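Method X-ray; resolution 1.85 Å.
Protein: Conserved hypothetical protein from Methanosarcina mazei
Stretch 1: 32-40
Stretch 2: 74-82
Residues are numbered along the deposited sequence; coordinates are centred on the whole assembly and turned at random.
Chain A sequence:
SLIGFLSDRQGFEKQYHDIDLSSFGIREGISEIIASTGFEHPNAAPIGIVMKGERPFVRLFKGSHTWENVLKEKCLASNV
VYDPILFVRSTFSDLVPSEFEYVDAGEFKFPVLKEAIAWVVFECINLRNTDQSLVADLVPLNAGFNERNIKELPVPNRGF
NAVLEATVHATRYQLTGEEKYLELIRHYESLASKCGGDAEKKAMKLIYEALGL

Stretch 1 32-40: EIIASTGFE
Stretch 2 (74-82) KCLASNVVY

The two stretches lie side by side as antiparallel strands, 32-37 against a strand that starts at Cys75; their N-to-C directions differ by 143° and their axes approach to 4.6 Å. Ile34 faces Asn79, Ala35 faces Ser78 and Ser36 faces Ala77, with CA-CA separations of 5.1, 4.8 and 5.2 Å. Backbone angles are extended throughout the paired region (Ala77 -118/136, Ser78 -76/145, Asn79 -133/117), after Lys74 leaves a helix with positive phi (51/43); 560 Å² is buried between the stretches.

Glu32 (phi/psi -89/108; m, m) sets its CA-to-CB bond sideways, and its side chain makes no contact with the other stretch. Its carbonyl O accepts from a water at 2.7 Å, and that water accepts from Val81 N at 3.0 Å, extending the pairing where direct bonds have stopped. The branched, apolar Ile33 (-125/176; p, p) reaches two residues of the neighbouring stretch: CD1 rests 4.0 Å from Ser78 CA, and CG2 lies 4.0 Å from CG2 of Val80 (chi1 t).

Ile34 (-105/125; m, t) anchors this end. Its N donates to Asn79 O at 2.9 Å, almost straight at 170°. The return bond, Asn79 N to Ile34 O at 2.9 Å, is weak because it is bent to 124°. The Asn79 side chain (chi1 m, chi2 -89°) adds two further bonds: ND2 donates to Ile34 O at 2.9 Å and to Ser36 OG at 3.0 Å. Asparagine suits this buried site, since one short side chain serves both acceptors while its OD1 is satisfied elsewhere in the structure. Ile34 CD1 packs 3.6 Å from CG2 of Val81 (chi1 158°, t).

Ala35 (-91/130) points to the face it shares with Ser78, whereas Ile34, Ser36, Ala77 and Asn79 point to the opposite one. Its small CB sits 4.1 Å from CG of Leu76 (t, t), and its CA makes a CA-H...O contact of 3.2 Å with Ala77 O.

Ser36 (-103/140; chi1 p) forms the regular bridge: its N donates to Ala77 O at 2.9 Å, and Ala77 N donates to Ser36 O at 3.0 Å. Its OG lies 3.3 Å from Ala77 CB, a compact neighbour, while also receiving the Asn79 amide.

Thr37 (-145/171; chi1 p) suits its buried place by packing its methyl CG2 3.8 Å from Leu76 CB while its hydroxyl is satisfied elsewhere. Gly38 follows at 98/83, where a CB would jam against the preceding carbonyl O. A second water accepts from Gly38 N at 2.9 Å and donates to Cys75 O at 2.7 Å. Phe39 (-46/-50; chi1 -88°, chi2 -74°) has a sideways CA-to-CB bond, but its long aromatic side chain brings CE2 to 4.2 Å from Cys75 CB; with Cys75 in t, SG lies obliquely 5.5 Å from the Phe39 ring centroid. Glu40 is exposed and out of reach.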

ATOM      1  N   GLU A  32       1.531   8.869  -1.911  1.00 19.38           N
ATOM      2  CA  GLU A  32       2.761   9.053  -1.115  1.00 20.09           C
ATOM      3  C   GLU A  32       3.937   8.555  -1.928  1.00 20.59           C
ATOM      4  O   GLU A  32       4.134   7.325  -2.125  1.00 20.82           O
ATOM      5  CB  GLU A  32       2.677   8.318   0.230  1.00 20.31           C
ATOM      6  CG  GLU A  32       1.386   8.643   1.050  1.00 21.95           C
ATOM      7  CD  GLU A  32       1.351  10.054   1.626  1.00 25.88           C
ATOM      8  OE1 GLU A  32       2.374  10.808   1.511  1.00 28.26           O
ATOM      9  OE2 GLU A  32       0.279  10.432   2.195  1.00 24.93           O
ATOM     10  N   ILE A  33       4.734   9.523  -2.387  1.00 19.71           N
ATOM     11  CA  ILE A  33       5.868   9.219  -3.256  1.00 20.30           C
ATOM     12  C   ILE A  33       7.152   9.786  -2.641  1.00 20.03           C
ATOM     13  O   ILE A  33       7.116  10.447  -1.623  1.00 19.77           O
ATOM     14  CB  ILE A  33       5.627   9.752  -4.679  1.00 19.27           C
ATOM     15  CG1 ILE A  33       5.173  11.228  -4.688  1.00 21.10           C
ATOM     16  CG2 ILE A  33       4.566   8.832  -5.404  1.00 21.74           C
ATOM     17  CD1 ILE A  33       6.272  12.254  -4.483  1.00 26.03           C
ATOM     18  N   ILE A  34       8.286   9.529  -3.265  1.00 19.21           N
ATOM     19  CA  ILE A  34       9.473  10.263  -2.835  1.00 18.97           C
ATOM     20  C   ILE A  34       9.754  11.318  -3.903  1.00 18.96           C
ATOM     21  O   ILE A  34       9.903  11.009  -5.070  1.00 19.42           O
ATOM     22  CB  ILE A  34      10.639   9.298  -2.672  1.00 20.90           C
ATOM     23  CG1 ILE A  34      10.314   8.357  -1.483  1.00 21.08           C
ATOM     24  CG2 ILE A  34      11.975  10.098  -2.488  1.00 20.91           C
ATOM     25  CD1 ILE A  34      11.175   7.161  -1.437  1.00 27.07           C
ATOM     26  N   ALA A  35       9.844  12.561  -3.490  1.00 19.24           N
ATOM     27  CA  ALA A  35      10.036  13.648  -4.446  1.00 18.85           C
ATOM     28  C   ALA A  35      11.527  13.882  -4.607  1.00 19.38           C
ATOM     29  O   ALA A  35      12.213  14.042  -3.598  1.00 18.73           O
ATOM     30  CB  ALA A  35       9.411  14.882  -3.906  1.00 20.39           C
ATOM     31  N   SER A  36      12.011  13.929  -5.854  1.00 19.33           N
ATOM     32  CA  SER A  36      13.440  14.307  -6.086  1.00 20.04           C
ATOM     33  C   SER A  36      13.477  15.756  -6.565  1.00 19.88           C
ATOM     34  O   SER A  36      12.651  16.172  -7.385  1.00 18.48           O
ATOM     35  CB  SER A  36      14.131  13.392  -7.110  1.00 20.28           C
ATOM     36  OG  SER A  36      13.354  13.198  -8.282  1.00 22.10           O
ATOM     37  N   THR A  37      14.449  16.524  -6.082  1.00 20.88           N
ATOM     38  CA  THR A  37      14.548  17.935  -6.472  1.00 21.26           C
ATOM     39  C   THR A  37      16.057  18.246  -6.536  1.00 22.19           C
ATOM     40  O   THR A  37      16.864  17.437  -6.084  1.00 22.17           O
ATOM     41  CB  THR A  37      13.941  18.878  -5.412  1.00 21.15           C
ATOM     42  OG1 THR A  37      14.447  18.587  -4.084  1.00 21.40           O
ATOM     43  CG2 THR A  37      12.374  18.909  -5.424  1.00 20.04           C
ATOM     44  N   GLY A  38      16.424  19.420  -7.048  1.00 24.58           N
ATOM     45  CA  GLY A  38      17.809  19.882  -6.915  1.00 27.33           C
ATOM     46  C   GLY A  38      18.652  19.607  -8.133  1.00 29.69           C
ATOM     47  O   GLY A  38      19.357  18.620  -8.186  1.00 30.53           O
ATOM     48  N   PHE A  39      18.539  20.495  -9.106  1.00 32.44           N
ATOM     49  CA  PHE A  39      19.376  20.524 -10.283  1.00 36.34           C
ATOM     50  C   PHE A  39      20.843  20.369  -9.894  1.00 36.72           C
ATOM     51  O   PHE A  39      21.531  19.475 -10.411  1.00 38.47           O
ATOM     52  CB  PHE A  39      19.162  21.863 -11.022  1.00 37.94           C
ATOM     53  CG  PHE A  39      18.040  21.851 -12.031  1.00 41.52           C
ATOM     54  CD1 PHE A  39      18.183  21.186 -13.254  1.00 45.10           C
ATOM     55  CD2 PHE A  39      16.858  22.570 -11.797  1.00 44.44           C
ATOM     56  CE1 PHE A  39      17.141  21.200 -14.210  1.00 45.46           C
ATOM     57  CE2 PHE A  39      15.809  22.587 -12.741  1.00 45.33           C
ATOM     58  CZ  PHE A  39      15.961  21.905 -13.952  1.00 45.16           C
ATOM     59  N   GLU A  40      21.293  21.176  -8.927  1.00 36.03           N
ATOM     60  CA  GLU A  40      22.722  21.298  -8.585  1.00 36.35           C
ATOM     61  C   GLU A  40      23.222  20.377  -7.469  1.00 33.93           C
ATOM     62  O   GLU A  40      24.414  20.228  -7.273  1.00 31.62           O
ATOM     63  CB  GLU A  40      23.021  22.745  -8.165  1.00 37.17           C
ATOM     64  CG  GLU A  40      22.856  23.774  -9.263  1.00 39.74           C
ATOM     65  CD  GLU A  40      23.099  25.194  -8.760  1.00 40.63           C
ATOM     66  OE1 GLU A  40      23.871  25.397  -7.770  1.00 46.46           O
ATOM     67  OE2 GLU A  40      22.517  26.123  -9.358  1.00 47.87           O
ATOM     68  N   LYS A  74      11.719  25.625  -9.302  1.00 27.34           N
ATOM     69  CA  LYS A  74      10.322  25.345  -9.766  1.00 28.00           C
ATOM     70  C   LYS A  74      10.159  24.051 -10.566  1.00 26.16           C
ATOM     71  O   LYS A  74       9.427  23.971 -11.594  1.00 25.28           O
ATOM     72  CB  LYS A  74       9.700  26.546 -10.485  1.00 28.85           C
ATOM     73  CG  LYS A  74       9.583  27.796  -9.596  1.00 32.12           C
ATOM     74  CD  LYS A  74      10.852  28.626  -9.783  1.00 38.98           C
ATOM     75  CE  LYS A  74      10.671  30.066  -9.352  1.00 40.76           C
ATOM     76  NZ  LYS A  74      12.013  30.742  -9.378  1.00 45.19           N
ATOM     77  N   CYS A  75      10.821  23.020 -10.072  1.00 26.58           N
ATOM     78  CA  CYS A  75      10.769  21.698 -10.686  1.00 26.23           C
ATOM     79  C   CYS A  75      10.931  20.649  -9.600  1.00 24.65           C
ATOM     80  O   CYS A  75      11.690  20.839  -8.618  1.00 23.15           O
ATOM     81  CB  CYS A  75      11.880  21.526 -11.730  1.00 26.96           C
ATOM     82  SG  CYS A  75      11.877  20.021 -12.746  1.00 32.08           S
ATOM     83  N   LEU A  76      10.200  19.549  -9.774  1.00 23.24           N
ATOM     84  CA  LEU A  76      10.192  18.436  -8.786  1.00 22.24           C
ATOM     85  C   LEU A  76       9.738  17.195  -9.516  1.00 20.56           C
ATOM     86  O   LEU A  76       8.878  17.288 -10.405  1.00 21.17           O
ATOM     87  CB  LEU A  76       9.265  18.814  -7.626  1.00 21.91           C
ATOM     88  CG  LEU A  76       8.696  17.827  -6.602  1.00 25.37           C
ATOM     89  CD1 LEU A  76       8.146  18.647  -5.442  1.00 28.23           C
ATOM     90  CD2 LEU A  76       7.600  16.884  -7.188  1.00 26.58           C
ATOM     91  N   ALA A  77      10.287  16.030  -9.174  1.00 19.66           N
ATOM     92  CA  ALA A  77       9.850  14.790  -9.813  1.00 19.50           C
ATOM     93  C   ALA A  77       9.243  13.853  -8.754  1.00 21.05           C
ATOM     94  O   ALA A  77       9.771  13.743  -7.655  1.00 20.04           O
ATOM     95  CB  ALA A  77      11.022  14.099 -10.468  1.00 20.77           C
ATOM     96  N   SER A  78       8.112  13.232  -9.077  1.00 20.18           N
ATOM     97  CA  SER A  78       7.643  12.125  -8.274  1.00 20.65           C
ATOM     98  C   SER A  78       8.458  10.872  -8.568  1.00 20.84           C
ATOM     99  O   SER A  78       8.839  10.608  -9.721  1.00 23.13           O
ATOM    100  CB  SER A  78       6.159  11.850  -8.620  1.00 19.82           C
ATOM    101  OG  SER A  78       5.990  11.573 -10.008  1.00 22.44           O
ATOM    102  N   ASN A  79       8.678  10.059  -7.549  1.00 19.48           N
ATOM    103  CA  ASN A  79       9.260   8.717  -7.668  1.00 19.12           C
ATOM    104  C   ASN A  79       8.430   7.714  -6.863  1.00 19.76           C
ATOM    105  O   ASN A  79       8.367   7.810  -5.621  1.00 18.71           O
ATOM    106  CB  ASN A  79      10.678   8.675  -7.101  1.00 19.50           C
ATOM    107  CG  ASN A  79      11.612   9.637  -7.849  1.00 19.89           C
ATOM    108  OD1 ASN A  79      12.234   9.253  -8.842  1.00 22.47           O
ATOM    109  ND2 ASN A  79      11.643  10.900  -7.423  1.00 20.86           N
ATOM    110  N   VAL A  80       7.851   6.754  -7.564  1.00 19.78           N
ATOM    111  CA  VAL A  80       7.074   5.685  -6.892  1.00 21.60           C
ATOM    112  C   VAL A  80       8.038   4.655  -6.350  1.00 22.34           C
ATOM    113  O   VAL A  80       8.865   4.109  -7.099  1.00 24.13           O
ATOM    114  CB  VAL A  80       6.013   5.010  -7.825  1.00 21.67           C
ATOM    115  CG1 VAL A  80       5.375   3.806  -7.093  1.00 20.77           C
ATOM    116  CG2 VAL A  80       4.956   6.042  -8.275  1.00 22.95           C
ATOM    117  N   VAL A  81       7.953   4.422  -5.051  1.00 22.96           N
ATOM    118  CA  VAL A  81       8.866   3.538  -4.341  1.00 24.58           C
ATOM    119  C   VAL A  81       8.019   2.590  -3.463  1.00 24.99           C
ATOM    120  O   VAL A  81       7.161   3.050  -2.698  1.00 25.51           O
ATOM    121  CB  VAL A  81       9.835   4.429  -3.510  1.00 24.45           C
ATOM    122  CG1 VAL A  81      10.478   3.657  -2.323  1.00 25.08           C
ATOM    123  CG2 VAL A  81      10.859   5.176  -4.446  1.00 26.13           C
ATOM    124  N   TYR A  82       8.269   1.283  -3.571  1.00 24.00           N
ATOM    125  CA  TYR A  82       7.598   0.280  -2.713  1.00 25.34           C
ATOM    126  C   TYR A  82       8.539  -0.219  -1.611  1.00 25.26           C
ATOM    127  O   TYR A  82       8.130  -0.976  -0.756  1.00 26.63           O
ATOM    128  CB  TYR A  82       7.144  -0.944  -3.531  1.00 25.21           C
ATOM    129  CG  TYR A  82       6.183  -0.633  -4.655  1.00 26.47           C
ATOM    130  CD1 TYR A  82       5.210   0.333  -4.517  1.00 26.86           C
ATOM    131  CD2 TYR A  82       6.227  -1.357  -5.837  1.00 24.00           C
ATOM    132  CE1 TYR A  82       4.305   0.601  -5.551  1.00 28.41           C
ATOM    133  CE2 TYR A  82       5.345  -1.089  -6.870  1.00 24.64           C
ATOM    134  CZ  TYR A  82       4.393  -0.108  -6.722  1.00 24.31           C
ATOM    135  OH  TYR A  82       3.527   0.168  -7.755  1.00 26.72           O
TER
HETATM  136  O   HOH W   1       5.761   5.614  -3.363  1.00 25.20           O
HETATM  137  O   HOH W   2      14.258  21.228  -7.874  1.00 25.41           O